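Local structure of NAD-dependent epimerase/dehydratase (Methanobrevibacter ruminantium, 6DNT) at residues K98-K103 / F137-N142; A132-F137 / E185-S190; N160-M163 / S168-F171. The protein probably interconverts UDP-N-acetylglucosamine and UDP-N-acetylgalactosamine by NAD-dependent 4-epimerisation, and also binds UDP-N-acetylmuramic acid. One frame throughout, in Å; residues are numbered along the deposited sequence.

Contact 1 (K98-K103 / F137-N142)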
loop_
_atom_site.group_PDB
_atom_site.type_symbol
_atom_site.label_atom_id
_atom_site.label_comp_id
_atom_site.label_asym_id
_atom_site.label_seq_id
_atom_site.Cartn_x
_atom_site.Cartn_y
_atom_site.Cartn_z
ATOM N N LYS A 98 13.995 20.274 -6.475
ATOM C CA LYS A 98 14.887 21.413 -6.166
ATOM C C LYS A 98 15.191 21.563 -4.672
ATOM O O LYS A 98 16.343 21.720 -4.279
ATOM C CB LYS A 98 14.250 22.700 -6.700
ATOM C CG LYS A 98 15.103 23.955 -6.613
ATOM C CD LYS A 98 14.275 25.183 -6.981
ATOM C CE LYS A 98 15.080 26.462 -6.853
ATOM N NZ LYS A 98 16.120 26.562 -7.910
ATOM N N ILE A 99 14.164 21.487 -3.832
ATOM C CA ILE A 99 14.336 21.673 -2.386
ATOM C C ILE A 99 15.274 20.623 -1.781
ATOM O O ILE A 99 16.080 20.934 -0.911
ATOM C CB ILE A 99 12.971 21.682 -1.648
ATOM C CG1 ILE A 99 12.107 22.864 -2.112
ATOM C CG2 ILE A 99 13.147 21.740 -0.126
ATOM C CD1 ILE A 99 10.623 22.663 -1.886
ATOM N N LEU A 100 15.207 19.388 -2.277
ATOM C CA LEU A 100 16.026 18.322 -1.715
ATOM C C LEU A 100 17.467 18.258 -2.250
ATOM O O LEU A 100 18.241 17.422 -1.781
ATOM C CB LEU A 100 15.331 16.961 -1.859
ATOM C CG LEU A 100 14.367 16.589 -0.725
ATOM C CD1 LEU A 100 13.291 17.638 -0.487
ATOM C CD2 LEU A 100 13.750 15.243 -1.063
ATOM N N LYS A 101 17.841 19.131 -3.192
ATOM C CA LYS A 101 19.231 19.164 -3.689
ATOM C C LYS A 101 20.170 19.480 -2.534
ATOM O O LYS A 101 19.928 20.414 -1.778
ATOM C CB LYS A 101 19.407 20.208 -4.800
ATOM C CG LYS A 101 20.785 20.186 -5.466
ATOM C CD LYS A 101 20.950 21.308 -6.492
ATOM C CE LYS A 101 21.775 22.476 -5.967
ATOM N NZ LYS A 101 21.888 23.561 -6.983
ATOM N N ASP A 102 21.208 18.668 -2.375
ATOM C CA ASP A 102 22.231 18.867 -1.336
ATOM C C ASP A 102 21.722 18.770 0.115
ATOM O O ASP A 102 22.391 19.228 1.046
ATOM C CB ASP A 102 22.990 20.195 -1.556
ATOM C CG ASP A 102 23.685 20.265 -2.920
ATOM O OD1 ASP A 102 24.286 19.255 -3.355
ATOM O OD2 ASP A 102 23.633 21.341 -3.550
ATOM N N LYS A 103 20.561 18.153 0.320
ATOM C CA LYS A 103 20.110 17.836 1.672
ATOM C C LYS A 103 20.653 16.470 2.072
ATOM O O LYS A 103 20.871 15.622 1.220
ATOM C CB LYS A 103 18.586 17.862 1.741
ATOM C CG LYS A 103 17.982 19.203 1.386
ATOM C CD LYS A 103 18.311 20.288 2.411
ATOM C CE LYS A 103 17.464 21.535 2.180
ATOM N NZ LYS A 103 17.845 22.257 0.933
ATOM N N PHE A 137 9.428 10.830 -2.057
ATOM C CA PHE A 137 10.364 9.719 -2.158
ATOM C C PHE A 137 11.080 9.717 -3.519
ATOM O O PHE A 137 12.263 9.347 -3.592
ATOM C CB PHE A 137 9.681 8.368 -1.928
ATOM C CG PHE A 137 8.983 8.219 -0.586
ATOM C CD1 PHE A 137 9.289 9.019 0.515
ATOM C CD2 PHE A 137 8.002 7.236 -0.440
ATOM C CE1 PHE A 137 8.609 8.838 1.714
ATOM C CE2 PHE A 137 7.347 7.046 0.760
ATOM C CZ PHE A 137 7.655 7.846 1.837
ATOM N N ILE A 138 10.379 10.135 -4.575
ATOM C CA ILE A 138 11.000 10.267 -5.907
ATOM C C ILE A 138 12.098 11.334 -5.866
ATOM O O ILE A 138 13.223 11.112 -6.315
ATOM C CB ILE A 138 9.945 10.587 -6.989
ATOM C CG1 ILE A 138 9.034 9.366 -7.213
ATOM C CG2 ILE A 138 10.622 10.996 -8.296
ATOM C CD1 ILE A 138 7.738 9.688 -7.942
ATOM N N ALA A 139 11.776 12.484 -5.286
ATOM C CA ALA A 139 12.781 13.528 -5.105
ATOM C C ALA A 139 13.931 13.082 -4.196
ATOM O O ALA A 139 15.059 13.516 -4.402
ATOM C CB ALA A 139 12.139 14.796 -4.576
ATOM N N CYS A 140 13.663 12.237 -3.190
ATOM C CA CYS A 140 14.726 11.707 -2.333
ATOM C C CYS A 140 15.715 10.872 -3.141
ATOM O O CYS A 140 16.932 11.087 -3.053
ATOM C CB CYS A 140 14.183 10.846 -1.195
ATOM S SG CYS A 140 13.322 11.762 0.109
ATOM N N LYS A 141 15.198 9.925 -3.923
ATOM C CA LYS A 141 16.095 9.034 -4.660
ATOM C C LYS A 141 16.808 9.780 -5.788
ATOM O O LYS A 141 17.991 9.513 -6.039
ATOM C CB LYS A 141 15.408 7.727 -5.110
ATOM C CG LYS A 141 14.310 7.836 -6.152
ATOM C CD LYS A 141 14.839 7.788 -7.573
ATOM C CE LYS A 141 13.696 7.761 -8.580
ATOM N NZ LYS A 141 14.183 7.851 -9.985
ATOM N N ASN A 142 16.144 10.742 -6.410
ATOM C CA ASN A 142 16.790 11.537 -7.470
ATOM C C ASN A 142 17.901 12.418 -6.929
ATOM O O ASN A 142 18.852 12.709 -7.650
ATOM C CB ASN A 142 15.794 12.399 -8.231
ATOM C CG ASN A 142 14.893 11.595 -9.148
ATOM O OD1 ASN A 142 15.237 10.499 -9.595
ATOM N ND2 ASN A 142 13.750 12.152 -9.452
#

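Contact 2 (A132-F137 / E185-S190)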
loop_
_atom_site.group_PDB
_atom_site.type_symbol
_atom_site.label_atom_id
_atom_site.label_comp_id
_atom_site.label_asym_id
_atom_site.label_seq_id
_atom_site.Cartn_x
_atom_site.Cartn_y
_atom_site.Cartn_z
ATOM N N ALA A 132 1.506 12.480 -2.141
ATOM C CA ALA A 132 2.531 13.444 -1.726
ATOM C C ALA A 132 3.779 12.756 -1.206
ATOM O O ALA A 132 4.892 13.222 -1.459
ATOM C CB ALA A 132 1.995 14.395 -0.677
ATOM N N SER A 133 3.598 11.638 -0.490
ATOM C CA SER A 133 4.718 10.875 0.031
ATOM C C SER A 133 5.541 10.327 -1.134
ATOM O O SER A 133 6.777 10.376 -1.117
ATOM C CB SER A 133 4.229 9.720 0.888
ATOM O OG SER A 133 3.576 10.209 2.047
ATOM N N LEU A 134 4.855 9.816 -2.145
ATOM C CA LEU A 134 5.561 9.264 -3.303
ATOM C C LEU A 134 6.350 10.341 -4.022
ATOM O O LEU A 134 7.515 10.114 -4.411
ATOM C CB LEU A 134 4.588 8.588 -4.266
ATOM C CG LEU A 134 5.235 7.956 -5.493
ATOM C CD1 LEU A 134 6.177 6.839 -5.094
ATOM C CD2 LEU A 134 4.160 7.436 -6.423
ATOM N N LYS A 135 5.742 11.507 -4.199
ATOM C CA LYS A 135 6.468 12.623 -4.833
ATOM C C LYS A 135 7.730 12.958 -4.054
ATOM O O LYS A 135 8.786 13.223 -4.644
ATOM C CB LYS A 135 5.588 13.868 -4.983
ATOM C CG LYS A 135 4.549 13.770 -6.079
ATOM C CD LYS A 135 3.839 15.107 -6.253
ATOM C CE LYS A 135 2.926 15.147 -7.470
ATOM N NZ LYS A 135 2.331 16.509 -7.653
ATOM N N LEU A 136 7.636 12.924 -2.728
ATOM C CA LEU A 136 8.788 13.172 -1.889
ATOM C C LEU A 136 9.856 12.091 -2.058
ATOM O O LEU A 136 11.051 12.391 -2.205
ATOM C CB LEU A 136 8.372 13.311 -0.414
ATOM C CG LEU A 136 9.475 13.566 0.614
ATOM C CD1 LEU A 136 10.061 14.959 0.457
ATOM C CD2 LEU A 136 8.916 13.335 2.021
ATOM N N PHE A 137 9.428 10.830 -2.057
ATOM C CA PHE A 137 10.364 9.719 -2.158
ATOM C C PHE A 137 11.080 9.717 -3.519
ATOM O O PHE A 137 12.263 9.347 -3.592
ATOM C CB PHE A 137 9.681 8.368 -1.928
ATOM C CG PHE A 137 8.983 8.219 -0.586
ATOM C CD1 PHE A 137 9.289 9.019 0.515
ATOM C CD2 PHE A 137 8.002 7.236 -0.440
ATOM C CE1 PHE A 137 8.609 8.838 1.714
ATOM C CE2 PHE A 137 7.347 7.046 0.760
ATOM C CZ PHE A 137 7.655 7.846 1.837
ATOM N N GLU A 185 4.979 2.509 3.505
ATOM C CA GLU A 185 6.028 1.573 3.919
ATOM C C GLU A 185 6.432 0.668 2.741
ATOM O O GLU A 185 7.621 0.367 2.536
ATOM C CB GLU A 185 5.560 0.680 5.063
ATOM C CG GLU A 185 5.386 1.380 6.404
ATOM C CD GLU A 185 5.134 0.385 7.531
ATOM O OE1 GLU A 185 5.446 -0.826 7.347
ATOM O OE2 GLU A 185 4.637 0.790 8.607
ATOM N N LEU A 186 5.430 0.211 1.993
ATOM C CA LEU A 186 5.674 -0.658 0.840
ATOM C C LEU A 186 6.404 0.087 -0.260
ATOM O O LEU A 186 7.289 -0.467 -0.898
ATOM C CB LEU A 186 4.358 -1.222 0.290
ATOM C CG LEU A 186 3.648 -2.166 1.259
ATOM C CD1 LEU A 186 2.214 -2.414 0.817
ATOM C CD2 LEU A 186 4.420 -3.456 1.433
ATOM N N TYR A 187 6.032 1.333 -0.501
ATOM C CA TYR A 187 6.780 2.122 -1.478
ATOM C C TYR A 187 8.238 2.272 -1.057
ATOM O O TYR A 187 9.144 2.162 -1.908
ATOM C CB TYR A 187 6.157 3.486 -1.705
ATOM C CG TYR A 187 5.231 3.590 -2.885
ATOM C CD1 TYR A 187 5.591 3.098 -4.145
ATOM C CD2 TYR A 187 4.021 4.254 -2.768
ATOM C CE1 TYR A 187 4.757 3.245 -5.234
ATOM C CE2 TYR A 187 3.181 4.417 -3.856
ATOM C CZ TYR A 187 3.563 3.901 -5.092
ATOM O OH TYR A 187 2.786 4.075 -6.200
ATOM N N LEU A 188 8.485 2.521 0.233
ATOM C CA LEU A 188 9.871 2.680 0.695
ATOM C C LEU A 188 10.676 1.407 0.462
ATOM O O LEU A 188 11.803 1.469 -0.033
ATOM C CB LEU A 188 9.931 3.116 2.155
ATOM C CG LEU A 188 9.553 4.581 2.365
ATOM C CD1 LEU A 188 9.264 4.871 3.837
ATOM C CD2 LEU A 188 10.617 5.529 1.835
ATOM N N LYS A 189 10.090 0.262 0.784
ATOM C CA LYS A 189 10.737 -1.025 0.493
ATOM C C LYS A 189 11.065 -1.119 -1.004
ATOM O O LYS A 189 12.210 -1.431 -1.383
ATOM C CB LYS A 189 9.857 -2.189 0.973
ATOM C CG LYS A 189 10.310 -3.576 0.535
ATOM C CD LYS A 189 11.728 -3.906 0.982
ATOM C CE LYS A 189 12.116 -5.300 0.499
ATOM N NZ LYS A 189 13.422 -5.699 1.076
ATOM N N SER A 190 10.099 -0.801 -1.857
ATOM C CA SER A 190 10.315 -0.903 -3.293
ATOM C C SER A 190 11.363 0.088 -3.801
ATOM O O SER A 190 12.083 -0.210 -4.764
ATOM C CB SER A 190 9.005 -0.747 -4.064
ATOM O OG SER A 190 8.574 0.599 -4.178
#

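Contact 3 (N160-M163 / S168-F171)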
loop_
_atom_site.group_PDB
_atom_site.type_symbol
_atom_site.label_atom_id
_atom_site.label_comp_id
_atom_site.label_asym_id
_atom_site.label_seq_id
_atom_site.Cartn_x
_atom_site.Cartn_y
_atom_site.Cartn_z
ATOM N N ASN A 160 -5.174 -6.916 16.039
ATOM C CA ASN A 160 -4.306 -8.088 16.045
ATOM C C ASN A 160 -4.116 -8.511 17.489
ATOM O O ASN A 160 -3.587 -7.743 18.298
ATOM C CB ASN A 160 -2.961 -7.758 15.382
ATOM C CG ASN A 160 -2.071 -8.984 15.189
ATOM O OD1 ASN A 160 -2.105 -9.934 15.975
ATOM N ND2 ASN A 160 -1.259 -8.959 14.141
ATOM N N PRO A 161 -4.539 -9.742 17.829
ATOM C CA PRO A 161 -4.400 -10.203 19.207
ATOM C C PRO A 161 -2.997 -10.692 19.593
ATOM O O PRO A 161 -2.764 -10.971 20.768
ATOM C CB PRO A 161 -5.409 -11.354 19.270
ATOM C CG PRO A 161 -5.355 -11.948 17.910
ATOM C CD PRO A 161 -5.131 -10.783 16.968
ATOM N N ASN A 162 -2.063 -10.788 18.650
ATOM C CA ASN A 162 -0.732 -11.356 18.929
ATOM C C ASN A 162 0.217 -10.338 19.553
ATOM O O ASN A 162 1.242 -9.968 18.976
ATOM C CB ASN A 162 -0.125 -11.932 17.651
ATOM C CG ASN A 162 -1.032 -12.941 16.991
ATOM O OD1 ASN A 162 -1.644 -13.763 17.673
ATOM N ND2 ASN A 162 -1.153 -12.870 15.668
ATOM N N MET A 163 -0.115 -9.920 20.767
ATOM C CA MET A 163 0.650 -8.923 21.481
ATOM C C MET A 163 1.684 -9.605 22.382
ATOM O O MET A 163 1.433 -10.728 22.838
ATOM C CB MET A 163 -0.288 -8.036 22.298
ATOM C CG MET A 163 -0.986 -6.991 21.441
ATOM S SD MET A 163 -2.353 -6.206 22.304
ATOM C CE MET A 163 -3.595 -7.490 22.140
ATOM N N SER A 168 7.017 -7.960 12.226
ATOM C CA SER A 168 6.732 -9.000 11.235
ATOM C C SER A 168 5.260 -9.369 11.047
ATOM O O SER A 168 4.943 -10.127 10.139
ATOM C CB SER A 168 7.530 -10.265 11.589
ATOM O OG SER A 168 7.247 -10.675 12.918
ATOM N N GLU A 169 4.355 -8.885 11.905
ATOM C CA GLU A 169 2.932 -9.122 11.700
ATOM C C GLU A 169 2.482 -8.568 10.338
ATOM O O GLU A 169 3.014 -7.561 9.857
ATOM C CB GLU A 169 2.092 -8.511 12.828
ATOM C CG GLU A 169 2.303 -9.123 14.216
ATOM C CD GLU A 169 1.854 -10.577 14.332
ATOM O OE1 GLU A 169 0.773 -10.934 13.831
ATOM O OE2 GLU A 169 2.596 -11.362 14.949
ATOM N N ASN A 170 1.526 -9.245 9.716
ATOM C CA ASN A 170 0.920 -8.764 8.485
ATOM C C ASN A 170 0.139 -7.482 8.740
ATOM O O ASN A 170 -0.294 -7.205 9.859
ATOM C CB ASN A 170 -0.033 -9.807 7.901
ATOM C CG ASN A 170 0.697 -10.964 7.244
ATOM O OD1 ASN A 170 0.445 -12.120 7.554
ATOM N ND2 ASN A 170 1.587 -10.656 6.315
ATOM N N PHE A 171 -0.024 -6.697 7.689
ATOM C CA PHE A 171 -0.912 -5.546 7.733
ATOM C C PHE A 171 -2.374 -5.983 7.796
ATOM O O PHE A 171 -2.795 -6.915 7.083
ATOM C CB PHE A 171 -0.756 -4.702 6.470
ATOM C CG PHE A 171 0.595 -4.067 6.291
ATOM C CD1 PHE A 171 1.154 -3.258 7.276
ATOM C CD2 PHE A 171 1.289 -4.216 5.097
ATOM C CE1 PHE A 171 2.373 -2.633 7.090
ATOM C CE2 PHE A 171 2.514 -3.593 4.906
ATOM C CZ PHE A 171 3.069 -2.808 5.900
HETATM O O HOH W 1 -1.614 -7.271 12.040
HETATM O O HOH W 2 3.466 -10.242 17.227
#

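Contact 1 (K98-K103 / F137-N142)
Leu100 pushes a single methyl, CD2, into the flank of helix 122-142, where it meets Ala139 and Cys140. Earlier in the segment, Phe137 leaves the helix on the far side from the turn, and its ring packs on helix 176-195, while Ile138 lies against Glu97 and against Pro122 of the second subunit. Ala139 is the first to take part: its CB points at the 98-103 turn and stands 3.9 Å from Leu100 CD2, with Leu96 and Glu97 packing on the same residue. Cys140 follows. Its CB leaves the helix facing away from the turn, but with SG beside its own backbone N (chi1 -71°) the sulfur still reaches Leu100 CD2 at 3.7 Å. The methyl sits over the Ala139-Cys140 peptide link, with Cys140 N also 3.7 Å from Leu100 CD2. Lys141 and Asn142 lie beyond this apolar patch and are tied by side-chain hydrogen bonds: Lys141 NZ donates to Asn142 OD1 over 2.9 Å, while Asn142 ND2 bonds to Glu97 OE2. On the other side, Leu100 starts a type II beta turn to Lys103, closed by Lys103 N bonding to Leu100 O at 3.2 Å. The turn is further braced by Lys103 NZ, which meets Ile99 O at 2.9 Å, almost in line with the carbonyl bond (167°). Leu100 also touches Val40 of strand 38-42, and so fills the layer between helix 122-142 and the mainly parallel sheet, an arrangement characteristic of the Rossmann-type NAD-binding domain of the epimerase/dehydratase family.

Contact 2 (A132-F137 / E185-S190)
Leu134 and Tyr187, and beside them Phe137 and Leu188, make two reciprocal leucine-on-ring pairs between helices 122-142 and 176-195, which cover one face of the Rossmann-type sheet and, as in related epimerases, help to form the helical interface of the dimer. The segments run nearly parallel, 20° apart, with axes 10.7 Å from each other, and large side chains from both fill that gap. In the first pair the bump is the forked end of Leu134. With CG anti to the backbone N, its branch extends across the gap and lays CD1 over the middle of the Tyr187 ring, 3.7 Å from the centroid, a CH-pi contact. The other methyl is displaced toward the phenol end, where Leu134 CD2 comes within 3.6 Å of Tyr187 OH. In the second pair the roles are exchanged: helix 176-195 supplies the bump and Phe137 the flat floor. Leu188 crosses that ring at about a right angle and sets CD2 over its centre, 3.6 Å from the centroid. Leu188 CG rests nearer the rim, 3.7 Å from Phe137 CE2. Between the pairs, the Tyr187 stem nudges the ring edge, its CB 4.4 Å from Phe137 CD2, and Phe191 packs against both Leu134 and Phe137. The buried phenol is satisfied across the dimer, for Tyr187 OH hydrogen-bonds Asn126 and Gln180 of the second subunit. Behind Tyr187, its carbonyl O receives Ser190 OG at 2.8 Å. The second face of the Phe137 ring is occupied by its own helix: Ser133 O stands 3.1 Å above the ring plane, offset toward the rim.

Contact 3 (N160-M163 / S168-F171)
Glu169 OE1 draws in two asparagine amides, Asn160 ND2 at 2.9 Å and Asn162 ND2 at 3.3 Å, and so staples two parts of the loop between strand 147-153 and helix 176-195 to each other, one of them shaped by an Asx turn. Both N-H groups point almost straight at the oxygen (167° and 170°), yet both come from above the carboxylate plane, on the same face. The Asn160 amide stands steeply to the carboxylate, that of Asn162 less so. A bend at chi2 (-66°) swings the carboxylate of Glu169 back to the two amides; its CB and CG also lie beside Asn160 ND2. One shell out, the Asx turn sets the donor: Asn160 OD1 accepts from Asn162 N at 2.8 Å, which holds the amide's rotation so that ND2 faces the glutamate. Asn162 is in turn the centre of an inverse gamma turn, Met163 N bonding to Pro161 O. Leu165 packs on Asn160, and Tyr157 on Glu169; the side chain of the zinc ligand His308 is about 10 Å from that of Asn160. The second proton of Asn160 ND2 goes to a water at 2.7 Å, and that water donates to Asn170 O at 2.6 Å.

In the fold
Contacts 1 and 2 are neighbours, with centres 13 Å apart: both use helix 122-142, share Phe137, and touch where Leu100 CD2 packs on Leu136 CD1. Along the chain their segments alternate, so this helix is held by the turn after helix 96-99 and, further on, by helix 176-195. Contact 3 falls in the loop after strand 147-153 that leads into helix 176-195, its centre about 23 Å from that of contact 2 and about 34 Å from that of contact 1. Phe171 packs on Glu185 and Leu186, joining that loop to helix 176-195. All three contacts have residues touching the second subunit, contact 1 through Ile138, which places helices 122-142 and 176-195 beside the dimer interface.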